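Local coordinates for proximal thread matrix protein 1 (Mytilus galloprovincialis, PDB 4CN9) that probably binds collagen in the matrix of the mussel byssus through paired von Willebrand factor type A domains, and carries zinc ions, at residues 252-257 and 294-299; 361-366 and 389-394; 84-89 and 120-125; 52-57 and 166-171; 335-340 and 372-377. All blocks are in the same frame, centred on the assembly; numbering follows the deposited sequence.

Contact 1. Residues 252-257 and 294-299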
# COMPACT_ATOMS: atom_id res chain seq x y z
N HIS A 252 3.90 -18.63 2.02
CA HIS A 252 2.98 -18.92 3.10
C HIS A 252 2.05 -17.70 3.24
O HIS A 252 2.50 -16.56 3.41
CB HIS A 252 3.73 -19.20 4.41
CG HIS A 252 4.53 -20.46 4.38
ND1 HIS A 252 4.17 -21.58 5.09
CD2 HIS A 252 5.68 -20.77 3.73
CE1 HIS A 252 5.05 -22.54 4.88
NE2 HIS A 252 5.98 -22.07 4.06
N ALA A 253 0.75 -17.95 3.11
CA ALA A 253 -0.24 -16.89 3.29
C ALA A 253 -1.55 -17.43 3.89
O ALA A 253 -1.89 -18.61 3.72
CB ALA A 253 -0.51 -16.20 1.98
N ASP A 254 -2.25 -16.56 4.61
CA ASP A 254 -3.58 -16.86 5.16
C ASP A 254 -4.56 -15.91 4.48
O ASP A 254 -4.47 -14.69 4.66
CB ASP A 254 -3.64 -16.64 6.67
CG ASP A 254 -2.89 -17.72 7.47
OD1 ASP A 254 -2.74 -18.88 7.01
OD2 ASP A 254 -2.48 -17.37 8.59
N ILE A 255 -5.48 -16.47 3.70
CA ILE A 255 -6.36 -15.68 2.84
C ILE A 255 -7.82 -15.87 3.21
O ILE A 255 -8.35 -16.98 3.14
CB ILE A 255 -6.25 -16.11 1.36
CG1 ILE A 255 -4.80 -16.22 0.89
CG2 ILE A 255 -7.03 -15.15 0.47
CD1 ILE A 255 -4.14 -14.92 0.71
N ALA A 256 -8.48 -14.77 3.55
CA ALA A 256 -9.91 -14.84 3.85
C ALA A 256 -10.77 -14.16 2.79
O ALA A 256 -10.60 -12.97 2.51
CB ALA A 256 -10.18 -14.25 5.23
N PHE A 257 -11.69 -14.93 2.20
CA PHE A 257 -12.73 -14.36 1.37
C PHE A 257 -13.84 -13.88 2.28
O PHE A 257 -14.37 -14.65 3.08
CB PHE A 257 -13.32 -15.38 0.41
CG PHE A 257 -12.36 -15.85 -0.64
CD1 PHE A 257 -11.99 -15.02 -1.67
CD2 PHE A 257 -11.86 -17.14 -0.60
CE1 PHE A 257 -11.10 -15.46 -2.64
CE2 PHE A 257 -10.98 -17.60 -1.57
CZ PHE A 257 -10.60 -16.75 -2.59
N GLY A 294 1.52 -24.21 3.08
CA GLY A 294 1.45 -23.20 2.04
C GLY A 294 0.37 -22.19 2.35
O GLY A 294 0.45 -21.47 3.34
N THR A 295 -0.65 -22.17 1.50
CA THR A 295 -1.70 -21.17 1.60
C THR A 295 -2.93 -21.76 2.27
O THR A 295 -3.43 -22.83 1.88
CB THR A 295 -2.07 -20.66 0.21
OG1 THR A 295 -0.87 -20.37 -0.50
CG2 THR A 295 -2.96 -19.41 0.30
N GLN A 296 -3.41 -21.06 3.28
CA GLN A 296 -4.63 -21.46 3.95
C GLN A 296 -5.72 -20.48 3.56
O GLN A 296 -5.44 -19.30 3.34
CB GLN A 296 -4.40 -21.47 5.45
CG GLN A 296 -3.51 -22.60 5.89
CD GLN A 296 -3.44 -22.77 7.39
OE1 GLN A 296 -3.56 -23.89 7.89
NE2 GLN A 296 -3.25 -21.68 8.11
N PHE A 297 -6.94 -20.98 3.45
CA PHE A 297 -8.08 -20.15 3.06
C PHE A 297 -9.20 -20.21 4.11
O PHE A 297 -9.35 -21.20 4.80
CB PHE A 297 -8.64 -20.63 1.72
CG PHE A 297 -7.83 -20.20 0.54
CD1 PHE A 297 -8.02 -18.96 -0.03
CD2 PHE A 297 -6.87 -21.03 -0.00
CE1 PHE A 297 -7.27 -18.55 -1.13
CE2 PHE A 297 -6.12 -20.63 -1.10
CZ PHE A 297 -6.31 -19.39 -1.65
N ALA A 298 -9.98 -19.14 4.20
CA ALA A 298 -11.16 -19.10 5.07
C ALA A 298 -12.26 -18.35 4.32
O ALA A 298 -11.97 -17.56 3.41
CB ALA A 298 -10.82 -18.40 6.38
N VAL A 299 -13.51 -18.60 4.69
CA VAL A 299 -14.64 -17.86 4.15
C VAL A 299 -15.54 -17.30 5.26
O VAL A 299 -15.94 -18.01 6.19
CB VAL A 299 -15.50 -18.74 3.21
CG1 VAL A 299 -16.88 -18.11 2.99
CG2 VAL A 299 -14.78 -18.97 1.89
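Two parallel strands of a beta-alpha-beta unit, 253-260 and 295-302, meet here edge to edge and bury their aromatic residues beneath the connecting helix 272-285. F257 and F297 leave their strands on the same face as I255. Their rings are nearly parallel, 7° apart, but so far slid that they barely overlap; the touch is F257 CE2 on F297 CD1 at 3.6 Å. The F297 ring also reaches back along I255, with F297 CD1 3.6 Å from I255 CB. Such broad, flat groups suit a face closed by M280, I283 and V284.

The backbone ladder runs from Q296 N to A253 O (2.9 Å) through I255 N to Q296 O, A298 N to I255 O and F257 N to A298 O. The other face carries small A256 and A298 and the polar pair D254 and Q296. The extended Q296 chain lies alongside D254, and Q296 NE2 donates to D254 OD1 (3.1 Å) on its syn side, tilted well out of the carboxylate plane. R358 pairs with the same OD1 in a salt bridge, while K313 donates to Q296 OE1, satisfying this buried pair. Right-handed parallel crossovers build the Rossmann-like sheet of von Willebrand factor A domains.

Contact 2. Residues 361-366 and 389-394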
# COMPACT_ATOMS: atom_id res chain seq x y z
N VAL A 361 3.17 -15.18 8.71
CA VAL A 361 2.61 -15.42 7.39
C VAL A 361 1.85 -14.17 6.91
O VAL A 361 1.26 -13.46 7.71
CB VAL A 361 1.67 -16.64 7.46
CG1 VAL A 361 0.84 -16.77 6.22
CG2 VAL A 361 2.48 -17.92 7.72
N GLN A 362 1.89 -13.91 5.61
CA GLN A 362 1.10 -12.84 5.02
C GLN A 362 -0.40 -13.07 5.21
O GLN A 362 -0.89 -14.16 4.93
CB GLN A 362 1.35 -12.76 3.53
CG GLN A 362 0.61 -11.62 2.88
CD GLN A 362 1.05 -10.28 3.44
OE1 GLN A 362 2.24 -9.96 3.45
NE2 GLN A 362 0.10 -9.49 3.93
N LYS A 363 -1.11 -12.05 5.66
CA LYS A 363 -2.57 -12.14 5.83
C LYS A 363 -3.23 -11.25 4.79
O LYS A 363 -2.78 -10.13 4.56
CB LYS A 363 -2.98 -11.70 7.24
CG LYS A 363 -2.44 -12.61 8.35
CD LYS A 363 -2.80 -12.11 9.74
CE LYS A 363 -2.17 -10.76 10.05
NZ LYS A 363 -0.68 -10.83 10.15
N VAL A 364 -4.29 -11.77 4.17
CA VAL A 364 -5.00 -11.08 3.11
C VAL A 364 -6.51 -11.27 3.29
O VAL A 364 -6.98 -12.35 3.62
CB VAL A 364 -4.62 -11.62 1.69
CG1 VAL A 364 -5.29 -10.79 0.60
CG2 VAL A 364 -3.10 -11.62 1.49
N VAL A 365 -7.26 -10.20 3.07
CA VAL A 365 -8.70 -10.28 2.94
C VAL A 365 -9.08 -9.85 1.53
O VAL A 365 -8.65 -8.81 1.05
CB VAL A 365 -9.45 -9.35 3.94
CG1 VAL A 365 -10.91 -9.15 3.50
CG2 VAL A 365 -9.38 -9.92 5.34
N ILE A 366 -9.90 -10.65 0.87
CA ILE A 366 -10.49 -10.25 -0.38
C ILE A 366 -11.98 -10.11 -0.12
O ILE A 366 -12.65 -11.10 0.14
CB ILE A 366 -10.27 -11.29 -1.47
CG1 ILE A 366 -8.77 -11.51 -1.70
CG2 ILE A 366 -10.95 -10.85 -2.76
CD1 ILE A 366 -8.47 -12.70 -2.56
N GLU A 389 -2.95 -4.77 12.02
CA GLU A 389 -2.44 -6.09 12.34
C GLU A 389 -1.64 -6.70 11.19
O GLU A 389 -1.22 -7.84 11.27
CB GLU A 389 -3.59 -7.05 12.66
CG GLU A 389 -4.34 -6.75 13.93
CD GLU A 389 -5.62 -7.58 14.04
OE1 GLU A 389 -5.79 -8.54 13.24
OE2 GLU A 389 -6.45 -7.26 14.92
N GLY A 390 -1.45 -5.96 10.10
CA GLY A 390 -0.72 -6.48 8.97
C GLY A 390 -1.55 -7.14 7.88
O GLY A 390 -1.00 -7.73 6.94
N VAL A 391 -2.87 -7.03 7.97
CA VAL A 391 -3.73 -7.63 6.95
C VAL A 391 -3.80 -6.70 5.73
O VAL A 391 -4.09 -5.51 5.85
CB VAL A 391 -5.15 -7.88 7.48
CG1 VAL A 391 -6.05 -8.47 6.39
CG2 VAL A 391 -5.11 -8.79 8.68
N VAL A 392 -3.51 -7.25 4.55
CA VAL A 392 -3.70 -6.52 3.32
C VAL A 392 -5.11 -6.75 2.81
O VAL A 392 -5.54 -7.89 2.69
CB VAL A 392 -2.69 -6.95 2.23
CG1 VAL A 392 -3.05 -6.33 0.90
CG2 VAL A 392 -1.28 -6.58 2.65
N ILE A 393 -5.85 -5.68 2.52
CA ILE A 393 -7.25 -5.80 2.11
C ILE A 393 -7.48 -5.36 0.67
O ILE A 393 -7.13 -4.23 0.25
CB ILE A 393 -8.18 -4.99 3.04
CG1 ILE A 393 -7.95 -5.39 4.51
CG2 ILE A 393 -9.63 -5.19 2.64
CD1 ILE A 393 -8.77 -4.61 5.51
N VAL A 394 -8.09 -6.26 -0.09
CA VAL A 394 -8.53 -6.01 -1.45
C VAL A 394 -10.07 -5.90 -1.44
O VAL A 394 -10.72 -6.71 -0.79
CB VAL A 394 -8.08 -7.17 -2.36
CG1 VAL A 394 -8.60 -7.01 -3.78
CG2 VAL A 394 -6.56 -7.31 -2.34
O HOH W 1 1.32 -6.86 5.06
O HOH W 2 0.35 -10.13 7.32
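The chain of K363 bends at chi3 (-64°) and chi4, and this bend carries NZ to the carbonyl of E389, where a weak hydrogen bond forms; Q362, with CG anti to the backbone N (chi1 -177°), bends at chi2, and its amide comes to lie by K363 O and against V392. A long flexible lysine suits the strand's beginning: K363 CE passes 3.8 Å from V391 CG2 while the charged end stays among polar atoms. Water 2 accepts from K363 N and NZ and donates to G390 O at 2.8 Å. Water 1 joins Q362 NE2 to that same oxygen.

Q362 NE2 also donates to K363 O, 3.0 Å away, from above the carbonyl plane. V392 N reaches K363 O from the opposite face, also at 3.0 Å, so two donors grip one acceptor. The parallel ladder continues with V365 N to V392 O and V394 N to V365 O. Branched residues fill both faces: V365 CG2 meets V391 CG1 at 3.8 Å on one, and I366 CG1 approaches V394 CB on the other. Q362 NE2 sets an amide against a methyl, 3.5 Å from V392 CG2. G390, at positive phi (93°), ends helix 379-388 in a Schellman motif, a backbone shape that glycine adopts without strain.

Strand 362-369 also pairs with 253-260, V364 bonding to D254 and A256. Helix 379-388 packs L386 on V391 and I393, while A437 and L436 of helix 430-437 lie against I366 and V394 on the opposite face.

Contact 3. Residues 84-89 and 120-125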
# COMPACT_ATOMS: atom_id res chain seq x y z
N LEU A 84 18.37 9.30 7.46
CA LEU A 84 17.98 8.25 6.52
C LEU A 84 19.19 7.67 5.81
O LEU A 84 19.34 6.45 5.74
CB LEU A 84 17.03 8.82 5.46
CG LEU A 84 15.68 9.32 6.00
CD1 LEU A 84 14.88 10.02 4.91
CD2 LEU A 84 14.90 8.15 6.59
N VAL A 85 20.02 8.54 5.26
CA VAL A 85 21.23 8.10 4.58
C VAL A 85 22.05 7.16 5.47
O VAL A 85 22.52 6.11 5.02
CB VAL A 85 22.09 9.29 4.18
CG1 VAL A 85 23.47 8.82 3.71
CG2 VAL A 85 21.39 10.11 3.10
N ASP A 86 22.21 7.53 6.73
CA ASP A 86 23.02 6.77 7.68
C ASP A 86 22.33 5.50 8.17
O ASP A 86 22.90 4.74 8.93
CB ASP A 86 23.41 7.65 8.88
CG ASP A 86 24.62 8.54 8.58
OD1 ASP A 86 25.30 8.30 7.55
OD2 ASP A 86 24.88 9.47 9.36
N SER A 87 21.09 5.28 7.72
CA SER A 87 20.33 4.08 8.07
C SER A 87 20.47 2.95 7.04
O SER A 87 20.07 1.80 7.30
CB SER A 87 18.85 4.45 8.22
OG SER A 87 18.69 5.51 9.16
N PHE A 88 21.05 3.26 5.89
CA PHE A 88 21.20 2.26 4.83
C PHE A 88 22.65 1.83 4.73
O PHE A 88 23.49 2.56 4.23
CB PHE A 88 20.68 2.81 3.49
CG PHE A 88 19.19 2.94 3.45
CD1 PHE A 88 18.40 1.86 3.11
CD2 PHE A 88 18.58 4.13 3.80
CE1 PHE A 88 17.03 1.97 3.09
CE2 PHE A 88 17.22 4.25 3.78
CZ PHE A 88 16.44 3.16 3.44
N THR A 89 22.91 0.62 5.21
CA THR A 89 24.28 0.15 5.40
C THR A 89 25.06 0.04 4.09
O THR A 89 26.27 0.25 4.09
CB THR A 89 24.29 -1.20 6.15
OG1 THR A 89 23.67 -2.21 5.34
CG2 THR A 89 23.56 -1.09 7.47
N LYS A 120 29.34 9.07 -3.83
CA LYS A 120 29.74 7.68 -3.67
C LYS A 120 29.98 7.28 -2.21
O LYS A 120 30.24 6.11 -1.93
CB LYS A 120 30.98 7.42 -4.51
CG LYS A 120 30.77 7.66 -6.01
CD LYS A 120 30.40 6.37 -6.72
CE LYS A 120 30.31 6.54 -8.24
NZ LYS A 120 29.01 7.12 -8.68
N THR A 121 29.91 8.23 -1.29
CA THR A 121 29.97 7.91 0.14
C THR A 121 28.85 8.61 0.91
O THR A 121 28.34 9.64 0.48
CB THR A 121 31.31 8.34 0.77
OG1 THR A 121 31.37 9.77 0.83
CG2 THR A 121 32.48 7.81 -0.02
N LYS A 122 28.51 8.05 2.07
CA LYS A 122 27.54 8.67 2.97
C LYS A 122 27.89 10.12 3.30
O LYS A 122 27.02 10.99 3.33
CB LYS A 122 27.41 7.86 4.26
CG LYS A 122 26.63 6.56 4.12
CD LYS A 122 26.45 5.89 5.48
CE LYS A 122 25.54 4.67 5.44
NZ LYS A 122 26.16 3.51 4.75
N GLU A 123 29.17 10.39 3.56
CA GLU A 123 29.62 11.74 3.92
C GLU A 123 29.34 12.73 2.80
O GLU A 123 28.80 13.80 3.03
CB GLU A 123 31.12 11.75 4.24
CG GLU A 123 31.66 13.13 4.57
CD GLU A 123 33.18 13.17 4.67
OE1 GLU A 123 33.85 12.96 3.63
OE2 GLU A 123 33.69 13.41 5.78
N ASP A 124 29.75 12.37 1.59
CA ASP A 124 29.50 13.20 0.42
C ASP A 124 28.01 13.45 0.17
O ASP A 124 27.61 14.57 -0.18
CB ASP A 124 30.15 12.57 -0.81
CG ASP A 124 31.66 12.76 -0.84
OD1 ASP A 124 32.16 13.58 -0.06
OD2 ASP A 124 32.33 12.09 -1.64
N ILE A 125 27.19 12.41 0.34
CA ILE A 125 25.74 12.56 0.19
C ILE A 125 25.21 13.53 1.23
O ILE A 125 24.41 14.42 0.92
CB ILE A 125 25.02 11.20 0.29
CG1 ILE A 125 25.37 10.32 -0.92
CG2 ILE A 125 23.50 11.41 0.38
CD1 ILE A 125 25.06 8.85 -0.70
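A lysine side chain spanning from one helix to the loop after another makes most of this contact, at the periphery of the first von Willebrand factor A domain. K122, in the first turn of helix 122-130, runs past the end of helix 73-85 and into the turn that follows it. V85 and K122 slide past each other in opposite directions, with V85 CG1 3.9 Å from K122 CG, so the lysine's methylenes serve as apolar surface. Farther out, K122 CD comes 3.4 Å from D86 OD1. The chain stays extended until chi4 (71°), the bend that sets K122 NZ beside F88 O, to which it donates over 2.9 Å. V91 O accepts from K122 NZ as well, and T89 O lies 3.3 Å from that nitrogen. An alanine in place of K122 would probably leave F88 O and V91 O without this donor and open a gap beside V85 where the methylenes had lain.

In this alpha/beta fold helices flank the central sheet, and the contact joins the end of helix 73-85 to the start of helix 122-130 beside strand 100-106: V85 CG2 meets I125 CG2 at 3.7 Å, and the methyl branches of both residues let the helices meet over F101. The helix of K122 is itself held at its start by T121, an N-cap whose OG1 accepts from D124 N at 3.2 Å. On the other segment V85 to F88 form a type I turn, and D86 OD2 makes a salt bridge to K126. Beyond the turn T89 OG1 bonds to D51, which with E49 and H446 binds one of the two zinc ions.

Contact 4. Residues 52-57 and 166-171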
# COMPACT_ATOMS: atom_id res chain seq x y z
N VAL A 52 19.20 -3.69 2.70
CA VAL A 52 18.69 -3.92 1.35
C VAL A 52 19.38 -3.02 0.34
O VAL A 52 19.64 -1.86 0.63
CB VAL A 52 17.16 -3.69 1.30
CG1 VAL A 52 16.62 -3.87 -0.12
CG2 VAL A 52 16.45 -4.65 2.26
N GLN A 53 19.68 -3.55 -0.84
CA GLN A 53 20.27 -2.76 -1.92
C GLN A 53 19.19 -1.97 -2.64
O GLN A 53 18.25 -2.54 -3.18
CB GLN A 53 21.03 -3.64 -2.90
CG GLN A 53 22.32 -4.19 -2.33
CD GLN A 53 23.02 -5.15 -3.26
OE1 GLN A 53 22.83 -5.11 -4.48
NE2 GLN A 53 23.83 -6.04 -2.70
N ALA A 54 19.34 -0.65 -2.67
CA ALA A 54 18.25 0.22 -3.10
C ALA A 54 18.76 1.48 -3.77
O ALA A 54 19.88 1.94 -3.51
CB ALA A 54 17.39 0.60 -1.89
N ASP A 55 17.93 2.02 -4.66
CA ASP A 55 18.07 3.38 -5.16
C ASP A 55 16.95 4.19 -4.48
O ASP A 55 15.76 3.91 -4.65
CB ASP A 55 17.96 3.42 -6.70
CG ASP A 55 19.20 2.84 -7.40
OD1 ASP A 55 20.33 2.96 -6.87
OD2 ASP A 55 19.04 2.29 -8.52
N ILE A 56 17.35 5.15 -3.64
CA ILE A 56 16.41 5.91 -2.83
C ILE A 56 16.36 7.37 -3.30
O ILE A 56 17.38 8.03 -3.40
CB ILE A 56 16.79 5.86 -1.34
CG1 ILE A 56 16.87 4.40 -0.86
CG2 ILE A 56 15.79 6.62 -0.52
CD1 ILE A 56 17.97 4.17 0.16
N ILE A 57 15.16 7.84 -3.61
CA ILE A 57 14.92 9.22 -3.95
C ILE A 57 14.07 9.87 -2.88
O ILE A 57 12.99 9.38 -2.56
CB ILE A 57 14.19 9.35 -5.30
CG1 ILE A 57 15.02 8.70 -6.41
CG2 ILE A 57 13.90 10.82 -5.61
CD1 ILE A 57 16.33 9.41 -6.72
N GLN A 166 16.09 -2.36 -5.27
CA GLN A 166 14.77 -1.88 -4.90
C GLN A 166 14.69 -0.37 -5.16
O GLN A 166 15.62 0.36 -4.84
CB GLN A 166 14.50 -2.13 -3.42
CG GLN A 166 14.49 -3.59 -3.03
CD GLN A 166 13.22 -4.29 -3.48
OE1 GLN A 166 12.16 -3.65 -3.59
NE2 GLN A 166 13.32 -5.58 -3.76
N LYS A 167 13.58 0.07 -5.73
CA LYS A 167 13.35 1.50 -5.95
C LYS A 167 12.42 2.05 -4.89
O LYS A 167 11.32 1.54 -4.71
CB LYS A 167 12.75 1.73 -7.33
CG LYS A 167 13.67 1.35 -8.47
CD LYS A 167 13.16 1.95 -9.76
CE LYS A 167 13.15 0.94 -10.87
NZ LYS A 167 11.94 0.09 -10.79
N ILE A 168 12.87 3.10 -4.20
CA ILE A 168 12.13 3.70 -3.10
C ILE A 168 12.08 5.23 -3.22
O ILE A 168 13.10 5.89 -3.50
CB ILE A 168 12.78 3.36 -1.74
CG1 ILE A 168 12.95 1.85 -1.58
CG2 ILE A 168 11.94 3.94 -0.58
CD1 ILE A 168 14.00 1.48 -0.57
N VAL A 169 10.88 5.78 -3.02
CA VAL A 169 10.65 7.23 -2.98
C VAL A 169 10.06 7.60 -1.63
O VAL A 169 9.06 7.01 -1.19
CB VAL A 169 9.66 7.68 -4.10
CG1 VAL A 169 9.32 9.15 -3.95
CG2 VAL A 169 10.25 7.41 -5.44
N ILE A 170 10.71 8.55 -0.97
CA ILE A 170 10.22 9.09 0.29
C ILE A 170 9.84 10.56 0.07
O ILE A 170 10.69 11.41 -0.18
CB ILE A 170 11.28 8.94 1.40
CG1 ILE A 170 11.53 7.46 1.68
CG2 ILE A 170 10.82 9.65 2.67
CD1 ILE A 170 12.86 7.13 2.31
N LEU A 171 8.54 10.81 0.12
CA LEU A 171 7.97 12.14 -0.09
C LEU A 171 7.75 12.83 1.25
O LEU A 171 7.19 12.24 2.18
CB LEU A 171 6.64 12.01 -0.85
CG LEU A 171 5.69 13.21 -0.89
CD1 LEU A 171 6.25 14.30 -1.74
CD2 LEU A 171 4.33 12.78 -1.43
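I168 CD1 lies 3.7 Å from A54 CB and 4.1 Å from I56 CG1, forming the apolar centre between two adjacent parallel strands of the first von Willebrand factor A sheet. I56 stands side by side with I168 and with I170, all pointing the same way, and I56 CG2 touches I170 CD1 at 4.1 Å. The methyl group of A54 is small enough to leave room for the end of I168. F88 of the loop and F101 of the neighbouring strand pack against I56. The other face carries I57 and V169, both packed on V149 of helix 142-153; beta-branched residues suit extended strands that are covered on both sides.

Between the faces the backbone ladder is regular. D55 N donates to Q166 O, I168 N to D55 O, I57 N to I168 O at 2.8 Å, and I170 N to I57 O, the donors standing nearly along the C=O axis of their acceptors. Strand 54-61 lies between 166-173 and 100-106; on the latter side A54 bonds to Q100, and I56 to Q100 and G102.

Toward the strand beginnings the contact becomes polar. D55 OD1 makes a salt bridge to K165, K167 NZ donates to E193 O, and Q53 NE2 pairs with N97, so long or charged chains occupy the places where strands give way to loops. Here Q166 N donates to Q53 O at 3.0 Å. The bent Q166 chain still offers an apolar part, Q166 CG lying 3.6 Å from V52 CG1.

Contact 5. Residues 335-340 and 372-377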
# COMPACT_ATOMS: atom_id res chain seq x y z
N GLN A 335 -29.68 -7.39 2.85
CA GLN A 335 -28.84 -6.40 3.49
C GLN A 335 -27.41 -6.85 3.24
O GLN A 335 -27.18 -8.01 2.89
CB GLN A 335 -29.09 -6.34 5.00
CG GLN A 335 -30.36 -5.63 5.41
CD GLN A 335 -30.54 -5.65 6.91
OE1 GLN A 335 -29.60 -5.35 7.67
NE2 GLN A 335 -31.73 -6.03 7.36
N THR A 336 -26.46 -5.93 3.41
CA THR A 336 -25.05 -6.24 3.24
C THR A 336 -24.23 -5.63 4.39
O THR A 336 -23.86 -4.47 4.36
CB THR A 336 -24.49 -5.73 1.87
OG1 THR A 336 -25.09 -4.48 1.54
CG2 THR A 336 -24.80 -6.72 0.75
N ALA A 337 -23.93 -6.45 5.39
CA ALA A 337 -23.18 -6.00 6.55
C ALA A 337 -21.68 -6.17 6.33
O ALA A 337 -21.06 -7.08 6.88
CB ALA A 337 -23.62 -6.78 7.78
N ILE A 338 -21.12 -5.28 5.51
CA ILE A 338 -19.69 -5.30 5.18
C ILE A 338 -18.88 -5.17 6.46
O ILE A 338 -17.89 -5.88 6.66
CB ILE A 338 -19.34 -4.14 4.23
CG1 ILE A 338 -20.09 -4.27 2.91
CG2 ILE A 338 -17.86 -4.08 3.93
CD1 ILE A 338 -20.07 -3.01 2.07
N GLY A 339 -19.32 -4.27 7.35
CA GLY A 339 -18.65 -4.09 8.63
C GLY A 339 -18.57 -5.34 9.48
O GLY A 339 -17.53 -5.67 10.07
N ASP A 340 -19.69 -6.05 9.56
CA ASP A 340 -19.74 -7.29 10.35
C ASP A 340 -18.83 -8.37 9.75
O ASP A 340 -18.16 -9.10 10.49
CB ASP A 340 -21.18 -7.81 10.39
CG ASP A 340 -22.07 -7.00 11.31
OD1 ASP A 340 -22.25 -5.78 11.06
OD2 ASP A 340 -22.58 -7.59 12.28
N GLN A 372 -24.41 -1.49 -0.20
CA GLN A 372 -23.77 -0.57 0.74
C GLN A 372 -23.90 -1.10 2.17
O GLN A 372 -24.79 -1.89 2.47
CB GLN A 372 -24.37 0.83 0.62
CG GLN A 372 -25.70 1.03 1.31
CD GLN A 372 -26.88 0.74 0.40
OE1 GLN A 372 -26.87 -0.23 -0.36
NE2 GLN A 372 -27.91 1.59 0.47
N ASN A 373 -23.00 -0.68 3.05
CA ASN A 373 -23.02 -1.16 4.42
C ASN A 373 -24.33 -0.82 5.14
O ASN A 373 -24.92 0.24 4.91
CB ASN A 373 -21.86 -0.58 5.23
CG ASN A 373 -21.62 -1.35 6.53
OD1 ASN A 373 -21.54 -2.58 6.52
ND2 ASN A 373 -21.53 -0.64 7.64
N ASN A 374 -24.76 -1.73 6.02
CA ASN A 374 -26.00 -1.53 6.78
C ASN A 374 -25.80 -0.76 8.07
O ASN A 374 -26.77 -0.39 8.76
CB ASN A 374 -26.72 -2.87 7.04
CG ASN A 374 -25.96 -3.79 7.99
OD1 ASN A 374 -24.83 -3.50 8.42
ND2 ASN A 374 -26.59 -4.90 8.34
N GLY A 375 -24.53 -0.50 8.39
CA GLY A 375 -24.17 0.30 9.54
C GLY A 375 -24.08 -0.42 10.88
O GLY A 375 -23.83 0.22 11.91
N HIS A 376 -24.26 -1.74 10.90
CA HIS A 376 -24.19 -2.43 12.18
C HIS A 376 -22.78 -2.35 12.79
O HIS A 376 -22.62 -2.17 13.99
CB HIS A 376 -24.65 -3.89 12.07
CG HIS A 376 -24.60 -4.61 13.38
ND1 HIS A 376 -25.43 -4.29 14.43
CD2 HIS A 376 -23.81 -5.61 13.81
CE1 HIS A 376 -25.15 -5.08 15.46
NE2 HIS A 376 -24.17 -5.88 15.11
N LYS A 377 -21.77 -2.44 11.93
CA LYS A 377 -20.38 -2.18 12.30
C LYS A 377 -19.79 -1.22 11.26
O LYS A 377 -20.26 -1.14 10.14
CB LYS A 377 -19.57 -3.47 12.33
CG LYS A 377 -19.95 -4.44 13.44
CD LYS A 377 -19.45 -3.97 14.80
CE LYS A 377 -19.97 -4.89 15.90
NZ LYS A 377 -19.68 -4.38 17.24
O HOH W 3 -27.13 -3.08 3.78
O HOH W 4 -22.09 -3.92 9.21
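N373 OD1 accepts from G339 N at 2.9 Å, with the donor above the plane of its carbonyl, and so meets the first turn of helix 338-349. N374 grips the loop before that helix: N374 ND2 donates to Q335 OE1 over 3.1 Å, nearly straight at 165°, and the two side chains cross at about a right angle. The same ND2 also donates to D304 O. T336 OG1 donates to Q372 O at 2.8 Å, and water 3 links T336 N to the same oxygen.

G339 lets the loop come close, since a side chain there would collide with K377 O. In this von Willebrand factor A domain the contact lies where loops meet beyond the C-terminal ends of the parallel strands. N374 OD1 accepts from H376 N at 3.1 Å, making an Asx turn, a task that asparagine's short amide suits. With CG between the backbone N and the carbonyl carbon (chi1 68°), the amide lies by A337, N374 OD1 being 3.5 Å from A337 CA. An alanine in place of N374 would probably leave Q335 OE1, D304 O and H376 N without these partners and free the turn to shift.

Farther out, N373 ND2 donates to K377 O at 2.8 Å, which fixes the amide's rotation, and N373 N donates to E406.

Overall arrangement
From the N terminus, contact 4 closes a long loop in the first von Willebrand factor A domain by pairing strands 54-61 and 166-173. Contact 3 lies within that loop and joins helices 73-85 and 122-130; the two touch where F88 meets I56. In the second domain contact 1 pairs 253-260 with 295-302 and contact 2, later, 362-369 with 391-398, each closing a beta-alpha-beta unit; they share a sheet, since 253-260 and 362-369 are neighbours. Contact 5 joins the start of helix 338-349 to the loop after 362-369 and crosses contact 2 along the chain. Contacts 3 and 5 lie farthest apart, their centres about 49 Å from each other.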